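Long-range contact in DNA mismatch repair protein PMS1 (Saccharomyces cerevisiae, PDB 3H4L), which binds ATP through its N-terminal GHKL-type ATPase domain and acts in DNA mismatch repair: residues L105-P119 / R141-N155. Residues are numbered along the deposited sequence; the frame is centred on the assembly and turned at random.
With ANP (phosphoaminophosphonic acid-adenylate ester), chain E.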
loop_
_atom_site.group_PDB
_atom_site.type_symbol
_atom_site.label_atom_id
_atom_site.label_comp_id
_atom_site.label_asym_id
_atom_site.label_seq_id
_atom_site.Cartn_x
_atom_site.Cartn_y
_atom_site.Cartn_z
ATOM N N LEU B 105 25.528 1.759 -3.061
ATOM C CA LEU B 105 24.414 2.654 -2.794
ATOM C C LEU B 105 24.928 4.041 -2.414
ATOM O O LEU B 105 24.199 5.023 -2.472
ATOM C CB LEU B 105 23.531 2.086 -1.683
ATOM C CG LEU B 105 22.657 0.888 -2.088
ATOM C CD1 LEU B 105 22.275 0.078 -0.860
ATOM C CD2 LEU B 105 21.426 1.378 -2.834
ATOM N N CYS B 106 26.192 4.122 -2.028
ATOM C CA CYS B 106 26.793 5.402 -1.672
ATOM C C CYS B 106 27.071 6.241 -2.905
ATOM O O CYS B 106 26.828 7.449 -2.927
ATOM C CB CYS B 106 28.109 5.177 -0.957
ATOM S SG CYS B 106 27.893 5.177 0.769
ATOM N N GLY B 107 27.609 5.580 -3.923
ATOM C CA GLY B 107 27.942 6.253 -5.158
ATOM C C GLY B 107 26.749 6.732 -5.950
ATOM O O GLY B 107 26.781 7.841 -6.466
ATOM N N ILE B 108 25.693 5.931 -6.061
ATOM C CA ILE B 108 24.555 6.391 -6.841
ATOM C C ILE B 108 23.280 6.755 -6.082
ATOM O O ILE B 108 22.194 6.767 -6.666
ATOM C CB ILE B 108 24.216 5.397 -7.985
ATOM C CG1 ILE B 108 24.099 3.967 -7.455
ATOM C CG2 ILE B 108 25.275 5.492 -9.060
ATOM C CD1 ILE B 108 22.914 3.744 -6.548
ATOM N N ALA B 109 23.420 7.073 -4.794
ATOM C CA ALA B 109 22.286 7.471 -3.951
ATOM C C ALA B 109 22.822 8.127 -2.684
ATOM O O ALA B 109 24.025 8.281 -2.547
ATOM C CB ALA B 109 21.437 6.257 -3.594
ATOM N N LYS B 110 21.934 8.529 -1.779
ATOM C CA LYS B 110 22.341 9.143 -0.508
ATOM C C LYS B 110 22.097 8.053 0.523
ATOM O O LYS B 110 20.949 7.630 0.699
ATOM C CB LYS B 110 21.455 10.343 -0.149
ATOM C CG LYS B 110 21.233 11.359 -1.254
ATOM C CD LYS B 110 22.456 12.235 -1.532
ATOM C CE LYS B 110 22.158 13.248 -2.648
ATOM N NZ LYS B 110 23.190 14.331 -2.782
ATOM N N LEU B 111 23.142 7.599 1.209
ATOM C CA LEU B 111 22.969 6.533 2.199
ATOM C C LEU B 111 23.026 7.000 3.649
ATOM O O LEU B 111 23.955 7.691 4.042
ATOM C CB LEU B 111 24.027 5.440 1.999
ATOM C CG LEU B 111 23.898 4.203 2.905
ATOM C CD1 LEU B 111 22.616 3.435 2.542
ATOM C CD2 LEU B 111 25.131 3.297 2.758
ATOM N N SER B 112 22.030 6.614 4.438
ATOM C CA SER B 112 21.984 6.955 5.857
ATOM C C SER B 112 21.727 5.685 6.645
ATOM O O SER B 112 21.023 4.784 6.180
ATOM C CB SER B 112 20.862 7.945 6.161
ATOM O OG SER B 112 21.113 9.186 5.545
ATOM N N VAL B 113 22.280 5.620 7.850
ATOM C CA VAL B 113 22.098 4.451 8.702
ATOM C C VAL B 113 21.886 4.848 10.166
ATOM O O VAL B 113 22.514 5.787 10.657
ATOM C CB VAL B 113 23.335 3.523 8.628
ATOM C CG1 VAL B 113 23.178 2.349 9.584
ATOM C CG2 VAL B 113 23.525 3.025 7.206
ATOM N N ILE B 114 20.978 4.156 10.848
ATOM C CA ILE B 114 20.741 4.392 12.271
ATOM C C ILE B 114 20.861 2.993 12.876
ATOM O O ILE B 114 20.055 2.109 12.568
ATOM C CB ILE B 114 19.339 4.972 12.554
ATOM C CG1 ILE B 114 19.201 6.361 11.914
ATOM C CG2 ILE B 114 19.156 5.118 14.047
ATOM C CD1 ILE B 114 17.811 6.990 12.019
ATOM N N THR B 115 21.863 2.779 13.724
ATOM C CA THR B 115 22.077 1.445 14.279
ATOM C C THR B 115 22.468 1.357 15.762
ATOM O O THR B 115 22.752 2.358 16.414
ATOM C CB THR B 115 23.158 0.709 13.438
ATOM O OG1 THR B 115 23.224 -0.672 13.822
ATOM C CG2 THR B 115 24.526 1.359 13.647
ATOM N N THR B 116 22.473 0.135 16.284
ATOM C CA THR B 116 22.850 -0.095 17.667
ATOM C C THR B 116 23.085 -1.558 18.029
ATOM O O THR B 116 22.268 -2.437 17.724
ATOM C CB THR B 116 21.800 0.439 18.639
ATOM O OG1 THR B 116 22.272 0.243 19.976
ATOM C CG2 THR B 116 20.477 -0.311 18.475
ATOM N N THR B 117 24.210 -1.797 18.696
ATOM C CA THR B 117 24.583 -3.126 19.161
ATOM C C THR B 117 24.471 -3.083 20.675
ATOM O O THR B 117 24.985 -3.955 21.380
ATOM C CB THR B 117 26.027 -3.452 18.811
ATOM O OG1 THR B 117 26.874 -2.392 19.278
ATOM C CG2 THR B 117 26.181 -3.614 17.307
ATOM N N SER B 118 23.798 -2.045 21.162
ATOM C CA SER B 118 23.620 -1.839 22.591
ATOM C C SER B 118 22.465 -0.866 22.813
ATOM O O SER B 118 22.676 0.286 23.204
ATOM C CB SER B 118 24.908 -1.266 23.186
ATOM O OG SER B 118 24.793 -1.058 24.586
ATOM N N PRO B 119 21.224 -1.325 22.581
ATOM C CA PRO B 119 20.042 -0.480 22.753
ATOM C C PRO B 119 19.939 0.048 24.182
ATOM O O PRO B 119 20.398 -0.605 25.122
ATOM C CB PRO B 119 18.903 -1.422 22.387
ATOM C CG PRO B 119 19.406 -2.738 22.866
ATOM C CD PRO B 119 20.837 -2.736 22.408
ATOM N N ARG B 141 17.313 3.993 19.700
ATOM C CA ARG B 141 16.478 3.065 18.950
ATOM C C ARG B 141 16.665 1.668 19.499
ATOM O O ARG B 141 17.725 1.349 20.037
ATOM C CB ARG B 141 16.787 3.095 17.446
ATOM C CG ARG B 141 18.122 2.538 17.000
ATOM C CD ARG B 141 17.966 1.967 15.581
ATOM N NE ARG B 141 17.468 0.589 15.607
ATOM C CZ ARG B 141 16.751 0.010 14.645
ATOM N NH1 ARG B 141 16.419 0.680 13.555
ATOM N NH2 ARG B 141 16.375 -1.254 14.772
ATOM N N ASN B 142 15.623 0.845 19.393
ATOM C CA ASN B 142 15.704 -0.522 19.886
ATOM C C ASN B 142 16.770 -1.258 19.081
ATOM O O ASN B 142 17.287 -0.728 18.084
ATOM C CB ASN B 142 14.352 -1.228 19.739
ATOM C CG ASN B 142 13.213 -0.449 20.377
ATOM O OD1 ASN B 142 13.383 0.175 21.426
ATOM N ND2 ASN B 142 12.039 -0.493 19.749
ATOM N N LYS B 143 17.099 -2.473 19.509
ATOM C CA LYS B 143 18.114 -3.269 18.825
ATOM C C LYS B 143 17.809 -3.340 17.332
ATOM O O LYS B 143 16.653 -3.431 16.931
ATOM C CB LYS B 143 18.158 -4.685 19.404
ATOM C CG LYS B 143 19.372 -5.504 18.968
ATOM C CD LYS B 143 19.234 -6.972 19.367
ATOM C CE LYS B 143 18.027 -7.617 18.684
ATOM N NZ LYS B 143 17.901 -9.083 18.943
ATOM N N GLY B 144 18.845 -3.287 16.505
ATOM C CA GLY B 144 18.609 -3.365 15.076
ATOM C C GLY B 144 19.248 -2.267 14.255
ATOM O O GLY B 144 20.072 -1.484 14.747
ATOM N N THR B 145 18.857 -2.203 12.991
ATOM C CA THR B 145 19.410 -1.214 12.091
ATOM C C THR B 145 18.351 -0.701 11.131
ATOM O O THR B 145 17.408 -1.422 10.780
ATOM C CB THR B 145 20.563 -1.835 11.288
ATOM O OG1 THR B 145 21.540 -2.353 12.199
ATOM C CG2 THR B 145 21.212 -0.808 10.376
ATOM N N THR B 146 18.511 0.555 10.723
ATOM C CA THR B 146 17.611 1.199 9.775
ATOM C C THR B 146 18.467 1.778 8.647
ATOM O O THR B 146 19.315 2.646 8.881
ATOM C CB THR B 146 16.822 2.364 10.421
ATOM O OG1 THR B 146 15.984 1.872 11.464
ATOM C CG2 THR B 146 15.952 3.043 9.392
ATOM N N VAL B 147 18.267 1.290 7.429
ATOM C CA VAL B 147 19.020 1.803 6.290
ATOM C C VAL B 147 18.061 2.600 5.398
ATOM O O VAL B 147 16.977 2.121 5.016
ATOM C CB VAL B 147 19.672 0.662 5.471
ATOM C CG1 VAL B 147 20.591 1.242 4.394
ATOM C CG2 VAL B 147 20.467 -0.245 6.390
ATOM N N LEU B 148 18.452 3.826 5.081
ATOM C CA LEU B 148 17.618 4.670 4.250
ATOM C C LEU B 148 18.333 5.060 2.962
ATOM O O LEU B 148 19.379 5.712 2.999
ATOM C CB LEU B 148 17.237 5.938 5.016
ATOM C CG LEU B 148 16.335 6.899 4.239
ATOM C CD1 LEU B 148 14.954 6.265 4.090
ATOM C CD2 LEU B 148 16.235 8.247 4.959
ATOM N N VAL B 149 17.772 4.650 1.829
ATOM C CA VAL B 149 18.328 4.986 0.517
ATOM C C VAL B 149 17.380 6.026 -0.069
ATOM O O VAL B 149 16.207 5.739 -0.283
ATOM C CB VAL B 149 18.353 3.757 -0.424
ATOM C CG1 VAL B 149 18.665 4.203 -1.862
ATOM C CG2 VAL B 149 19.380 2.735 0.068
ATOM N N SER B 150 17.872 7.234 -0.318
ATOM C CA SER B 150 17.011 8.273 -0.863
ATOM C C SER B 150 17.630 8.889 -2.098
ATOM O O SER B 150 18.841 8.790 -2.301
ATOM C CB SER B 150 16.786 9.364 0.174
ATOM O OG SER B 150 17.913 10.213 0.242
ATOM N N GLN B 151 16.796 9.525 -2.917
ATOM C CA GLN B 151 17.265 10.165 -4.139
ATOM C C GLN B 151 18.052 9.169 -4.993
ATOM O O GLN B 151 19.174 9.445 -5.455
ATOM C CB GLN B 151 18.129 11.378 -3.785
ATOM C CG GLN B 151 17.314 12.582 -3.325
ATOM C CD GLN B 151 18.171 13.738 -2.817
ATOM O OE1 GLN B 151 19.375 13.800 -3.081
ATOM N NE2 GLN B 151 17.546 14.668 -2.092
ATOM N N LEU B 152 17.449 8.006 -5.207
ATOM C CA LEU B 152 18.094 6.965 -5.979
ATOM C C LEU B 152 18.397 7.399 -7.416
ATOM O O LEU B 152 17.560 7.983 -8.101
ATOM C CB LEU B 152 17.224 5.704 -5.962
ATOM C CG LEU B 152 17.791 4.442 -6.613
ATOM C CD1 LEU B 152 19.085 4.005 -5.931
ATOM C CD2 LEU B 152 16.742 3.357 -6.522
ATOM N N PHE B 153 19.620 7.116 -7.851
ATOM C CA PHE B 153 20.088 7.448 -9.197
ATOM C C PHE B 153 20.068 8.951 -9.461
ATOM O O PHE B 153 19.977 9.398 -10.606
ATOM C CB PHE B 153 19.261 6.695 -10.264
ATOM C CG PHE B 153 19.220 5.189 -10.066
ATOM C CD1 PHE B 153 20.365 4.482 -9.714
ATOM C CD2 PHE B 153 18.035 4.487 -10.217
ATOM C CE1 PHE B 153 20.330 3.099 -9.508
ATOM C CE2 PHE B 153 17.989 3.102 -10.016
ATOM C CZ PHE B 153 19.142 2.410 -9.658
ATOM N N HIS B 154 20.185 9.730 -8.395
ATOM C CA HIS B 154 20.179 11.179 -8.513
ATOM C C HIS B 154 21.324 11.700 -9.384
ATOM O O HIS B 154 21.281 12.840 -9.849
ATOM C CB HIS B 154 20.261 11.818 -7.121
ATOM C CG HIS B 154 21.635 11.820 -6.539
ATOM N ND1 HIS B 154 22.488 12.893 -6.655
ATOM C CD2 HIS B 154 22.327 10.858 -5.883
ATOM C CE1 HIS B 154 23.648 12.594 -6.097
ATOM N NE2 HIS B 154 23.576 11.364 -5.622
ATOM N N ASN B 155 22.353 10.884 -9.588
ATOM C CA ASN B 155 23.488 11.295 -10.411
ATOM C C ASN B 155 23.674 10.391 -11.632
ATOM O O ASN B 155 24.791 10.138 -12.077
ATOM C CB ASN B 155 24.769 11.339 -9.572
ATOM C CG ASN B 155 25.018 10.053 -8.815
ATOM O OD1 ASN B 155 24.132 9.208 -8.700
ATOM N ND2 ASN B 155 26.225 9.902 -8.281
HETATM P PG ANP E . 26.750 -9.488 0.397
HETATM O O1G ANP E . 25.781 -8.384 0.302
HETATM O O2G ANP E . 26.204 -10.656 1.046
HETATM O O3G ANP E . 27.390 -9.887 -0.905
HETATM P PB ANP E . 27.776 -8.006 2.619
HETATM O O1B ANP E . 28.989 -8.153 3.474
HETATM O O2B ANP E . 26.497 -8.162 3.288
HETATM N N3B ANP E . 27.950 -8.952 1.338
HETATM P PA ANP E . 26.880 -5.299 2.029
HETATM O O1A ANP E . 25.559 -5.797 1.705
HETATM O O2A ANP E . 27.430 -4.107 1.318
HETATM O O3A ANP E . 27.884 -6.541 2.011
HETATM O "O5'" ANP E . 26.908 -4.722 3.515
HETATM C "C5'" ANP E . 27.998 -5.090 4.272
HETATM C "C4'" ANP E . 28.297 -4.776 5.685
HETATM O "O4'" ANP E . 27.392 -3.779 6.193
HETATM C "C3'" ANP E . 27.912 -6.098 6.260
HETATM O "O3'" ANP E . 28.998 -7.022 6.135
HETATM C "C2'" ANP E . 27.461 -5.727 7.642
HETATM O "O2'" ANP E . 28.600 -5.787 8.480
HETATM C "C1'" ANP E . 26.854 -4.308 7.395
HETATM N N9 ANP E . 25.374 -4.185 7.238
HETATM C C8 ANP E . 24.590 -3.817 6.156
HETATM N N7 ANP E . 23.304 -3.805 6.343
HETATM C C5 ANP E . 23.193 -4.198 7.663
HETATM C C6 ANP E . 22.082 -4.413 8.565
HETATM N N6 ANP E . 20.827 -4.221 8.178
HETATM N N1 ANP E . 22.304 -4.823 9.881
HETATM C C2 ANP E . 23.589 -5.033 10.328
HETATM N N3 ANP E . 24.703 -4.857 9.561
HETATM C C4 ANP E . 24.450 -4.452 8.242
HETATM O O HOH W 1 25.588 9.666 -4.680
HETATM O O HOH W 2 19.534 8.914 2.923
#
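Strands 110-116 and 144-150 pair antiparallel at the middle of the mixed sheet of the GHKL ATPase fold. Backbone bonds run from Lys110 with Ser150, through Ser112 with Leu148 and Ile114 with Thr146, to a weak one from Thr116 N to Gly144 O. Strands 121-127 and 56-61 flank the pair.

Apolar side chains of Leu111, Val113, Val147 and Val149 lie on the nucleotide side of the sheet. CD1 of Leu111 reaches CG1 of Val147 at 3.5 Å: CG stands anti to the backbone N (chi1 -176°), and chi2 (67°) sends CD1 across the strand gap. Leu105 of helix 101-107 crosses Val149 at about a right angle.

On this face Thr115 OG1 donates to Thr145 OG1 over 2.9 Å. Thr145 belongs to the ANP pocket, with its OG1 3.5 Å from adenine N1. Thr115 OG1 also bonds to Ile66, another pocket residue.

On the other face Arg141 folds back over its own turn, bent at chi3 (-85°). Its NE donates to Asn142 O. Its NH2 bonds Lys143 O from above the carbonyl plane, and also Asp61 O, of a pocket residue. Arg141 CD packs on Ile114 CG2 at 3.7 Å. With an alanine in its place, Asn142 O, Lys143 O and Asp61 O would probably lose these donors, and Ile114 CG2 its cover.

At the far end, around the type II turn Gln151-His154, Phe153 N bonds Ile108 O. Ile108 CD1 meets Leu152 CD1 and Phe153 CE1. Lys110 CE lies over one face of the His154 ring, a CH-pi contact; Asn155 OD1 lies over the opposite face. A water bonds Gly107 O, Ala109 O and His154 NE2. Asn155 ND2 also grips Gly107 O, nearly straight at 2.8 Å and in the Asn155 amide plane.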